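Local coordinates for enoyl-CoA hydratase/isomerase family protein (Pseudomonas syringae pv. tomato, PDB 3OT6) that probably acts on CoA thioesters, perhaps hydrating or isomerising enoyl-CoA substrates, as many members of the crotonase family do, at residues 28-31 against 32-35; 41-44 against 45-49; 180-183 against 184-187; 221-224 against 225-229. All coordinates share one frame; numbering follows the deposited sequence.

Interaction 1 of 4, residues 28-31 against 32-35; sequences AISP and DVII
S30 is the N-cap of helix 31-46: V33 N donates to S30 OG at 3.1 Å, with 162° at the hydrogen. A chi1 of 60° swings the hydroxyl between the serine's own backbone N and carbonyl carbon, a crowded position that brings it over the first turn. The backbone then takes up the helical pattern, with I34 N bonded to S30 O at 3.3 Å and I35 N bonded to P31 O at 3.2 Å. P31 has no N-H to offer, which costs nothing in the first turn.

The tight side faces the protein. I29 CG2 lies 3.8 Å from I34 CG1, the two side chains crossing at about a right angle, and I29 CD1 meets V33 CG1 more loosely at 4.3 Å. L21 of strand 16-21 packs on both I29 and V33, while L79 and Q82 of helix 73-91 lie against P31 and I34.

The exposed side carries D32 and I35. No apolar side-chain pair joins the segments there; I35 CG1 rests near P31 O and D32 CB near the capping hydroxyl, with M4 and L7 of helix 4-7 against D32. Ahead of the cap the loop is pinned by backbone bonds from I29 to G63 and D65. A28 O is held as well, by N23 ND2, and V33 CG2 sits 3.6 Å from A28 O and 3.3 Å from S30 OG.

Interaction 2 of 4, residues 41-44 against 45-49; sequences LDQA and EKDRA
Q43 reaches one turn ahead to D47, just where helix 31-46 of the beta-alpha-beta unit 16-21, 31-46, 50-54 gives out. Its CB starts off away from the following turn. CG is anti to the backbone N (chi1 -177°) and passes 3.9 Å from D47 OD2. The bend at chi2 brings the amide over to D47, with CD 4.1 Å from D47 OD2. At the tip, NE2 donates to D47 OD2 at 3.2 Å. The bond is straight, 169° at the hydrogen, and lies in the glutamine's amide plane, but it comes down on the carboxylate from 38° above its plane. D47 OD2 has a second partner in Y10 OH of strand 8-13, and the Y10 side chain also packs on Q43 and A44.

Beyond D47 the helix closes in a Schellman motif, with R48 at positive phi. A49 N bonds to A44 O at 3.1 Å, R48 N to E45 O at 3.0 Å, and a water donates to A49 O and, weakly, to A44 O.

On another flank D42 OD1 and E45 OE2 come within 4.3 Å, and R89 NH2 forms a salt bridge to each. The arginine probably offsets the repulsion between these two acids, much as the amide and the tyrosine hydroxyl together should steady the charge on D47.

Interaction 3 of 4, residues 180-183 against 184-187; sequences VVSV and EELQ
S182 and E185 grip each other in the reciprocal pattern of a capping box, in the turn that leads from edge strand 179-181 into helix 186-197 of this crotonase fold. Each residue uses its side chain as acceptor for the other's backbone N-H.

The side-chain-to-backbone bonds come first. S182 N donates to E185 OE1 at 2.7 Å, arriving on the anti side of the carboxylate and 19° out of its plane. In return E185 N donates to S182 OG at 3.2 Å, with 163° at the hydrogen. E185 can reach back because its chain, with CG beside the backbone N, runs extended toward the strand.

One bond joins side chain to side chain: the hydroxyl of S182 donates to E184 OE1 at 3.1 Å. E184 manages this by bending at chi2 (82°), which folds its carboxylate back over the turn. S182 OG thus gives one hydrogen bond and receives another, which fixes its direction. In all, S182 offers one donor to each carboxylate, which probably helps to hold the two acids in place.

A water donates to V183 O at 2.9 Å and accepts a longer bond from Q187 N, bridging the two.

The apolar part lies inward. L186, packed on I120 and V122 of strand 118-122 and on P102, has its CB 4.3 Å from V181 CG2, and that same methyl sits 3.7 Å from L186 N.

Interaction 4 of 4, residues 221-224 against 225-229; sequences DAAI and EQDRQ
Regular alpha-helical turns near the end of helix 202-230, the last helix of the chain, join D221-I224 to E225-R228 through successive backbone bonds. Q226 N meets A222 O at 2.9 Å and nearly straight, D227 N meets A223 O at 2.8 Å, and R228 N meets I224 O at 3.1 Å. The bond from E225 N to D221 O is stretched to 3.4 Å and weak.

The side chains work on different faces. On the flank by helix 73-91 the exposed E225 pairs with R228, one turn on, in a salt bridge of 3.0 Å from R228 NE to E225 OE1. E225 bends at chi2 (62°) to turn its carboxylate along the helix. OE1 comes in at the edge of the guanidinium, close to its plane (12° out), and NE meets it nearly along the C-O axis of OE1.

D227 is buried. Its CG, beside the backbone N, folds back over the preceding turn and comes 3.2 Å from A223 O, while OD2 stands 3.4 Å from A223 O, an approach of two acceptors. That placing is paid for outside the helix: OD1 accepts from H141 N and OD2 from A142 N, at the start of helix 141-150, where the helix end would also be expected to favour the negative charge.

Two helices flank the segment. Helix 141-150 meets it through H141, which touches A223 and Q226. Helix 73-91 lies along I224, which packs on S84 and T85, and along R228, which rests on I77 and A81; its R88 makes a salt bridge to D221 OD1.

How the interactions relate
Every one of these contacts is local, closing a turn within one continuous piece of chain, and they follow one another in series without nesting or crossing. Interaction 1 starts helix 31-46 and interaction 2 ends it, their centres 19 Å apart, before the chain enters strand 50-54. Much later interaction 3 turns the chain from edge strand 179-181 into helix 186-197. Interaction 4 lies on the helix after that, 37 Å from interaction 3 between centres and across the middle of the chain. Helix 73-91 is the common neighbour of three of them: L79 and Q82 touch interaction 1, R89 serves interaction 2, and R88 serves interaction 4.

Interaction 1 of 4, residues 28-31 against 32-35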
# COMPACT_ATOMS: atom_id res chain seq x y z
N ALA A 28 -10.04 7.11 -2.70
CA ALA A 28 -10.36 6.54 -1.40
C ALA A 28 -10.39 5.01 -1.47
O ALA A 28 -10.74 4.43 -2.49
CB ALA A 28 -11.69 7.11 -0.88
N ILE A 29 -10.03 4.36 -0.37
CA ILE A 29 -10.06 2.94 -0.25
C ILE A 29 -11.43 2.63 0.33
O ILE A 29 -11.69 2.82 1.51
CB ILE A 29 -8.90 2.42 0.65
CG1 ILE A 29 -7.55 2.99 0.21
CG2 ILE A 29 -8.85 0.88 0.68
CD1 ILE A 29 -7.17 2.77 -1.30
N SER A 30 -12.33 2.16 -0.53
CA SER A 30 -13.69 1.80 -0.13
C SER A 30 -13.77 0.29 -0.05
O SER A 30 -12.80 -0.38 -0.40
CB SER A 30 -14.67 2.30 -1.18
OG SER A 30 -14.39 1.71 -2.45
N PRO A 31 -14.91 -0.26 0.45
CA PRO A 31 -15.10 -1.74 0.36
C PRO A 31 -15.00 -2.33 -1.06
O PRO A 31 -14.37 -3.37 -1.26
CB PRO A 31 -16.48 -1.94 0.96
CG PRO A 31 -16.57 -0.82 2.04
CD PRO A 31 -15.88 0.37 1.39
N ASP A 32 -15.55 -1.64 -2.04
CA ASP A 32 -15.47 -2.05 -3.45
C ASP A 32 -14.03 -2.02 -3.94
O ASP A 32 -13.60 -2.95 -4.61
CB ASP A 32 -16.28 -1.08 -4.31
CG ASP A 32 -17.81 -1.24 -4.14
OD1 ASP A 32 -18.30 -2.17 -3.45
OD2 ASP A 32 -18.53 -0.38 -4.73
N VAL A 33 -13.28 -0.98 -3.58
CA VAL A 33 -11.86 -0.91 -3.95
C VAL A 33 -11.11 -2.14 -3.49
O VAL A 33 -10.35 -2.68 -4.26
CB VAL A 33 -11.19 0.38 -3.51
CG1 VAL A 33 -9.71 0.29 -3.65
CG2 VAL A 33 -11.71 1.55 -4.37
N ILE A 34 -11.38 -2.63 -2.29
CA ILE A 34 -10.63 -3.76 -1.77
C ILE A 34 -10.99 -5.06 -2.50
O ILE A 34 -10.13 -5.90 -2.76
CB ILE A 34 -10.82 -3.88 -0.24
CG1 ILE A 34 -10.21 -2.63 0.43
CG2 ILE A 34 -10.19 -5.17 0.29
CD1 ILE A 34 -10.61 -2.47 1.84
N ILE A 35 -12.28 -5.22 -2.79
CA ILE A 35 -12.77 -6.32 -3.57
C ILE A 35 -12.13 -6.28 -4.98
O ILE A 35 -11.62 -7.29 -5.49
CB ILE A 35 -14.28 -6.27 -3.67
CG1 ILE A 35 -14.90 -6.60 -2.30
CG2 ILE A 35 -14.71 -7.33 -4.67
CD1 ILE A 35 -16.38 -6.38 -2.23

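Interaction 2 of 4, residues 41-44 against 45-49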
# COMPACT_ATOMS: atom_id res chain seq x y z
N LEU A 41 -5.63 -9.23 -7.89
CA LEU A 41 -4.40 -9.87 -7.42
C LEU A 41 -4.54 -11.33 -7.64
O LEU A 41 -3.55 -11.99 -7.84
CB LEU A 41 -4.10 -9.58 -5.92
CG LEU A 41 -3.47 -8.21 -5.54
CD1 LEU A 41 -3.63 -7.95 -4.03
CD2 LEU A 41 -2.00 -8.06 -5.99
N ASP A 42 -5.77 -11.82 -7.59
CA ASP A 42 -6.07 -13.16 -7.99
C ASP A 42 -5.55 -13.40 -9.40
O ASP A 42 -4.92 -14.43 -9.67
CB ASP A 42 -7.55 -13.44 -7.90
CG ASP A 42 -8.03 -13.60 -6.46
OD1 ASP A 42 -7.21 -13.88 -5.57
OD2 ASP A 42 -9.22 -13.38 -6.19
N GLN A 43 -5.80 -12.43 -10.27
CA GLN A 43 -5.52 -12.54 -11.66
C GLN A 43 -4.02 -12.49 -11.81
O GLN A 43 -3.45 -13.30 -12.56
CB GLN A 43 -6.19 -11.39 -12.42
CG GLN A 43 -5.99 -11.48 -13.94
CD GLN A 43 -6.47 -12.84 -14.52
OE1 GLN A 43 -7.53 -13.35 -14.17
NE2 GLN A 43 -5.66 -13.43 -15.38
N ALA A 44 -3.36 -11.57 -11.07
CA ALA A 44 -1.90 -11.41 -11.11
C ALA A 44 -1.19 -12.68 -10.65
O ALA A 44 -0.13 -12.97 -11.15
CB ALA A 44 -1.45 -10.20 -10.26
N GLU A 45 -1.78 -13.43 -9.72
CA GLU A 45 -1.17 -14.66 -9.27
C GLU A 45 -1.26 -15.64 -10.41
O GLU A 45 -0.33 -16.37 -10.68
CB GLU A 45 -1.91 -15.28 -8.08
CG GLU A 45 -1.75 -14.58 -6.76
CD GLU A 45 -2.29 -15.37 -5.56
OE1 GLU A 45 -1.92 -16.55 -5.41
OE2 GLU A 45 -3.05 -14.81 -4.74
N LYS A 46 -2.42 -15.65 -11.06
CA LYS A 46 -2.66 -16.63 -12.09
C LYS A 46 -1.72 -16.35 -13.31
O LYS A 46 -1.20 -17.32 -13.91
CB LYS A 46 -4.17 -16.80 -12.35
CG LYS A 46 -4.55 -17.42 -13.71
CD LYS A 46 -6.14 -17.54 -13.85
CE LYS A 46 -6.59 -18.09 -15.30
NZ LYS A 46 -6.03 -17.28 -16.50
N ASP A 47 -1.39 -15.09 -13.58
CA ASP A 47 -0.43 -14.74 -14.65
C ASP A 47 1.01 -14.71 -14.17
O ASP A 47 1.90 -14.31 -14.91
CB ASP A 47 -0.72 -13.38 -15.29
CG ASP A 47 -2.09 -13.34 -15.94
OD1 ASP A 47 -2.57 -14.39 -16.44
OD2 ASP A 47 -2.71 -12.26 -15.95
N ARG A 48 1.25 -15.13 -12.93
CA ARG A 48 2.61 -15.14 -12.35
C ARG A 48 3.38 -13.86 -12.57
O ARG A 48 4.59 -13.91 -12.78
CB ARG A 48 3.46 -16.30 -12.86
CG ARG A 48 2.69 -17.60 -13.05
CD ARG A 48 3.69 -18.70 -13.36
NE ARG A 48 3.79 -19.54 -12.18
CZ ARG A 48 4.86 -19.67 -11.42
NH1 ARG A 48 6.02 -19.08 -11.70
NH2 ARG A 48 4.74 -20.41 -10.34
N ALA A 49 2.70 -12.73 -12.46
CA ALA A 49 3.30 -11.49 -12.93
C ALA A 49 4.01 -10.69 -11.82
O ALA A 49 3.57 -10.70 -10.67
CB ALA A 49 2.22 -10.63 -13.64
O HOH W 1 1.52 -11.60 -9.41

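Interaction 3 of 4, residues 180-183 against 184-187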
# COMPACT_ATOMS: atom_id res chain seq x y z
N VAL A 180 12.89 8.06 -5.69
CA VAL A 180 12.17 9.25 -6.17
C VAL A 180 12.65 9.62 -7.60
O VAL A 180 13.87 9.82 -7.86
CB VAL A 180 12.29 10.43 -5.16
CG1 VAL A 180 11.65 11.73 -5.72
CG2 VAL A 180 11.64 10.06 -3.82
N VAL A 181 11.69 9.65 -8.52
CA VAL A 181 11.94 10.06 -9.90
C VAL A 181 10.99 11.21 -10.26
O VAL A 181 10.18 11.69 -9.39
CB VAL A 181 11.81 8.87 -10.88
CG1 VAL A 181 12.76 7.69 -10.46
CG2 VAL A 181 10.40 8.39 -11.00
N SER A 182 11.02 11.68 -11.50
CA SER A 182 10.10 12.80 -11.88
C SER A 182 8.75 12.24 -12.27
O SER A 182 8.63 11.03 -12.56
CB SER A 182 10.67 13.65 -13.01
OG SER A 182 10.49 12.96 -14.24
N VAL A 183 7.73 13.08 -12.28
CA VAL A 183 6.40 12.63 -12.65
C VAL A 183 6.44 11.84 -13.98
O VAL A 183 5.68 10.87 -14.16
CB VAL A 183 5.39 13.80 -12.71
CG1 VAL A 183 4.05 13.35 -13.31
CG2 VAL A 183 5.13 14.33 -11.30
N GLU A 184 7.35 12.24 -14.88
CA GLU A 184 7.42 11.65 -16.23
C GLU A 184 8.20 10.34 -16.22
O GLU A 184 7.84 9.40 -16.91
CB GLU A 184 8.00 12.65 -17.27
CG GLU A 184 7.17 13.95 -17.38
CD GLU A 184 7.52 14.96 -16.26
OE1 GLU A 184 8.69 14.94 -15.74
OE2 GLU A 184 6.63 15.78 -15.90
N GLU A 185 9.25 10.26 -15.42
CA GLU A 185 10.02 9.02 -15.29
C GLU A 185 9.31 7.86 -14.59
O GLU A 185 9.75 6.74 -14.69
CB GLU A 185 11.35 9.31 -14.62
CG GLU A 185 12.19 10.31 -15.36
CD GLU A 185 13.27 10.92 -14.48
OE1 GLU A 185 13.04 11.11 -13.24
OE2 GLU A 185 14.37 11.22 -15.04
N LEU A 186 8.18 8.10 -13.92
CA LEU A 186 7.57 7.10 -13.06
C LEU A 186 7.28 5.73 -13.71
O LEU A 186 7.72 4.69 -13.20
CB LEU A 186 6.34 7.64 -12.35
CG LEU A 186 5.67 6.63 -11.41
CD1 LEU A 186 6.60 6.23 -10.26
CD2 LEU A 186 4.40 7.20 -10.89
N GLN A 187 6.54 5.71 -14.81
CA GLN A 187 6.21 4.44 -15.45
C GLN A 187 7.52 3.72 -15.86
O GLN A 187 7.68 2.52 -15.62
CB GLN A 187 5.33 4.71 -16.66
CG GLN A 187 4.73 3.46 -17.34
CD GLN A 187 4.30 3.75 -18.80
OE1 GLN A 187 3.09 3.96 -19.09
NE2 GLN A 187 5.29 3.80 -19.71
O HOH W 2 4.96 8.44 -15.63

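Interaction 4 of 4, residues 221-224 against 225-229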
# COMPACT_ATOMS: atom_id res chain seq x y z
N ASP A 221 -2.00 -10.75 11.62
CA ASP A 221 -3.21 -11.55 11.89
C ASP A 221 -3.77 -11.27 13.33
O ASP A 221 -4.97 -11.08 13.49
CB ASP A 221 -2.97 -13.07 11.65
CG ASP A 221 -2.68 -13.40 10.18
OD1 ASP A 221 -2.95 -12.59 9.27
OD2 ASP A 221 -2.10 -14.48 9.91
N ALA A 222 -2.91 -11.25 14.35
CA ALA A 222 -3.29 -10.93 15.71
C ALA A 222 -3.88 -9.52 15.74
O ALA A 222 -4.94 -9.33 16.31
CB ALA A 222 -2.08 -11.05 16.68
N ALA A 223 -3.21 -8.57 15.10
CA ALA A 223 -3.61 -7.16 15.05
C ALA A 223 -4.97 -6.99 14.43
O ALA A 223 -5.79 -6.24 14.93
CB ALA A 223 -2.59 -6.32 14.26
N ILE A 224 -5.20 -7.67 13.30
CA ILE A 224 -6.47 -7.52 12.56
C ILE A 224 -7.62 -7.87 13.54
O ILE A 224 -8.63 -7.17 13.59
CB ILE A 224 -6.49 -8.36 11.25
CG1 ILE A 224 -5.63 -7.71 10.17
CG2 ILE A 224 -7.92 -8.67 10.77
CD1 ILE A 224 -5.38 -8.68 8.95
N GLU A 225 -7.40 -8.90 14.35
CA GLU A 225 -8.39 -9.37 15.32
C GLU A 225 -8.54 -8.44 16.51
O GLU A 225 -9.64 -8.10 16.86
CB GLU A 225 -8.08 -10.80 15.79
CG GLU A 225 -9.32 -11.68 15.60
CD GLU A 225 -9.74 -11.78 14.10
OE1 GLU A 225 -10.84 -11.25 13.73
OE2 GLU A 225 -8.93 -12.35 13.30
N GLN A 226 -7.43 -8.03 17.11
CA GLN A 226 -7.45 -6.98 18.10
C GLN A 226 -8.13 -5.69 17.65
O GLN A 226 -8.75 -5.05 18.46
CB GLN A 226 -6.03 -6.68 18.58
CG GLN A 226 -5.64 -7.54 19.73
CD GLN A 226 -6.47 -7.18 21.02
OE1 GLN A 226 -6.37 -6.05 21.59
NE2 GLN A 226 -7.30 -8.14 21.45
N ASP A 227 -7.99 -5.32 16.39
CA ASP A 227 -8.51 -4.08 15.88
C ASP A 227 -10.02 -4.19 15.71
O ASP A 227 -10.73 -3.23 15.99
CB ASP A 227 -7.84 -3.68 14.55
CG ASP A 227 -6.43 -3.08 14.73
OD1 ASP A 227 -6.12 -2.59 15.83
OD2 ASP A 227 -5.63 -3.08 13.76
N ARG A 228 -10.49 -5.34 15.23
CA ARG A 228 -11.92 -5.67 15.25
C ARG A 228 -12.55 -5.47 16.62
O ARG A 228 -13.49 -4.71 16.77
CB ARG A 228 -12.13 -7.13 14.87
CG ARG A 228 -12.43 -7.34 13.45
CD ARG A 228 -13.05 -8.74 13.23
NE ARG A 228 -12.45 -9.38 12.05
CZ ARG A 228 -12.87 -9.20 10.79
NH1 ARG A 228 -13.93 -8.39 10.55
NH2 ARG A 228 -12.23 -9.82 9.78
N GLN A 229 -12.03 -6.19 17.60
CA GLN A 229 -12.54 -6.11 18.96
C GLN A 229 -12.34 -4.71 19.59
O GLN A 229 -13.26 -4.17 20.17
CB GLN A 229 -11.90 -7.19 19.84
CG GLN A 229 -11.98 -8.65 19.26
CD GLN A 229 -11.01 -9.65 19.99
OE1 GLN A 229 -10.93 -9.65 21.23
NE2 GLN A 229 -10.27 -10.49 19.21